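Local coordinates for mandelate racemase/muconate lactonizing protein (Dickeya dadantii, PDB 4IHC), which dehydrates D-mannonate and D-gluconate to 2-dehydro-3-deoxy-D-gluconate at a low rate, using one magnesium ion per subunit, at residues H245-H248 against E249-P253. Residues are numbered along the deposited sequence; the frame is centred on the assembly and turned at random.
Sequences HDVH and ERVTP. With MG (magnesium ion), chain I.
A type I' beta turn from Val247 to Arg250 carries the chain off the C-terminal end of strand 242-246, beside the magnesium site, toward helix 253-263. Its closing bond runs from Arg250 N to Val247 O at 3.1 Å. The two central residues have positive phi, 62° at His248 and 52° at Glu249, which fixes the handedness of the turn. On one flank, Val247 CG1 meets Val251 CG2 at 3.9 Å, the two side chains crossing at about a right angle. Val247 CG1 lies anti to the backbone N, which directs that methyl to Val251, and Tyr222 of helix 219-237 touches both valines.

In Arg250, chi1 (-74°) sets CG beside the backbone N and anti to the carbonyl carbon, 3.5 Å from Val247 O and 3.6 Å from His248 O; a bend at chi2 then turns the rest of the chain. Its NE comes obliquely to the His248 ring, 4.5 Å from ND1, and forms a salt bridge with the C-terminal carboxylate of Pro440. Glu249 extends beyond CG and reaches Arg105 of a neighbouring subunit in another salt bridge.

Just before the turn, Asp246 OD2 binds magnesium at 2.0 Å, alongside Glu272 and Glu298, while OD1 accepts a 2.8 Å hydrogen bond from a water that is itself a metal ligand. Asp246 thus grips the ion both directly and through its hydration shell. His248, probably a proton donor/acceptor in catalysis, has NE2 hydrogen-bonded to a glycerol probably from the crystallisation liquor, and its side chain lies close to Tyr181. A metal-binding aspartate at a strand end, followed two residues later by the histidine, fits the barrel active site of mannonate dehydratases in the enolase superfamily.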
loop_
_atom_site.group_PDB
_atom_site.type_symbol
_atom_site.label_atom_id
_atom_site.label_comp_id
_atom_site.label_asym_id
_atom_site.label_seq_id
_atom_site.Cartn_x
_atom_site.Cartn_y
_atom_site.Cartn_z
ATOM N N HIS A 245 -18.615 21.690 16.024
ATOM C CA HIS A 245 -19.528 22.001 14.924
ATOM C C HIS A 245 -19.918 20.716 14.215
ATOM O O HIS A 245 -19.066 19.879 13.955
ATOM C CB HIS A 245 -18.880 22.970 13.923
ATOM C CG HIS A 245 -19.792 23.375 12.812
ATOM N ND1 HIS A 245 -20.900 24.179 13.014
ATOM C CD2 HIS A 245 -19.772 23.081 11.483
ATOM C CE1 HIS A 245 -21.535 24.344 11.862
ATOM N NE2 HIS A 245 -20.863 23.708 10.914
ATOM N N ASP A 246 -21.204 20.584 13.898
ATOM C CA ASP A 246 -21.762 19.418 13.213
ATOM C C ASP A 246 -22.089 19.699 11.751
ATOM O O ASP A 246 -23.039 20.421 11.452
ATOM C CB ASP A 246 -23.059 19.011 13.925
ATOM C CG ASP A 246 -23.442 17.550 13.686
ATOM O OD1 ASP A 246 -23.026 16.963 12.658
ATOM O OD2 ASP A 246 -24.208 16.992 14.513
ATOM N N VAL A 247 -21.304 19.130 10.834
ATOM C CA VAL A 247 -21.554 19.271 9.411
ATOM C C VAL A 247 -22.756 18.410 8.984
ATOM O O VAL A 247 -23.459 18.725 8.015
ATOM C CB VAL A 247 -20.326 18.870 8.583
ATOM C CG1 VAL A 247 -20.599 18.993 7.091
ATOM C CG2 VAL A 247 -19.099 19.690 8.972
ATOM N N HIS A 248 -22.965 17.296 9.675
ATOM C CA HIS A 248 -24.209 16.553 9.524
ATOM C C HIS A 248 -24.399 16.054 8.100
ATOM O O HIS A 248 -25.520 16.085 7.591
ATOM C CB HIS A 248 -25.369 17.482 9.876
ATOM C CG HIS A 248 -26.569 16.785 10.425
ATOM N ND1 HIS A 248 -27.372 15.966 9.661
ATOM C CD2 HIS A 248 -27.137 16.828 11.651
ATOM C CE1 HIS A 248 -28.368 15.514 10.399
ATOM N NE2 HIS A 248 -28.248 16.019 11.613
ATOM N N GLU A 249 -23.303 15.633 7.458
ATOM C CA GLU A 249 -23.286 15.141 6.065
ATOM C C GLU A 249 -23.942 16.079 5.004
ATOM O O GLU A 249 -24.439 15.609 3.985
ATOM C CB GLU A 249 -23.874 13.719 5.974
ATOM C CG GLU A 249 -25.398 13.696 6.088
ATOM C CD GLU A 249 -25.989 12.295 6.212
ATOM O OE1 GLU A 249 -27.179 12.170 6.591
ATOM O OE2 GLU A 249 -25.277 11.311 5.930
ATOM N N ARG A 250 -23.905 17.394 5.208
ATOM C CA ARG A 250 -24.670 18.314 4.337
ATOM C C ARG A 250 -23.957 18.819 3.085
ATOM O O ARG A 250 -24.590 19.463 2.247
ATOM C CB ARG A 250 -25.159 19.534 5.120
ATOM C CG ARG A 250 -26.311 19.252 6.064
ATOM C CD ARG A 250 -27.551 18.791 5.318
ATOM N NE ARG A 250 -28.661 18.537 6.238
ATOM C CZ ARG A 250 -29.888 19.034 6.121
ATOM N NH1 ARG A 250 -30.208 19.813 5.096
ATOM N NH2 ARG A 250 -30.819 18.712 7.016
ATOM N N VAL A 251 -22.662 18.523 2.945
ATOM C CA VAL A 251 -21.866 19.052 1.829
ATOM C C VAL A 251 -21.106 17.918 1.111
ATOM O O VAL A 251 -20.987 16.815 1.641
ATOM C CB VAL A 251 -20.865 20.105 2.335
ATOM C CG1 VAL A 251 -21.583 21.185 3.093
ATOM C CG2 VAL A 251 -19.854 19.460 3.286
ATOM N N THR A 252 -20.615 18.175 -0.093
ATOM C CA THR A 252 -19.820 17.159 -0.802
ATOM C C THR A 252 -18.532 16.870 -0.016
ATOM O O THR A 252 -18.103 17.685 0.779
ATOM C CB THR A 252 -19.459 17.628 -2.226
ATOM O OG1 THR A 252 -18.477 18.676 -2.163
ATOM C CG2 THR A 252 -20.717 18.140 -2.956
ATOM N N PRO A 253 -17.925 15.691 -0.211
ATOM C CA PRO A 253 -16.691 15.427 0.517
ATOM C C PRO A 253 -15.570 16.474 0.381
ATOM O O PRO A 253 -14.948 16.840 1.391
ATOM C CB PRO A 253 -16.260 14.075 -0.050
ATOM C CG PRO A 253 -17.588 13.392 -0.224
ATOM C CD PRO A 253 -18.428 14.466 -0.866
HETATM MG MG MG I . -24.677 15.044 14.784
HETATM O O HOH W 1 -24.212 14.469 12.911
HETATM O O HOH W 2 -26.458 15.281 14.329
#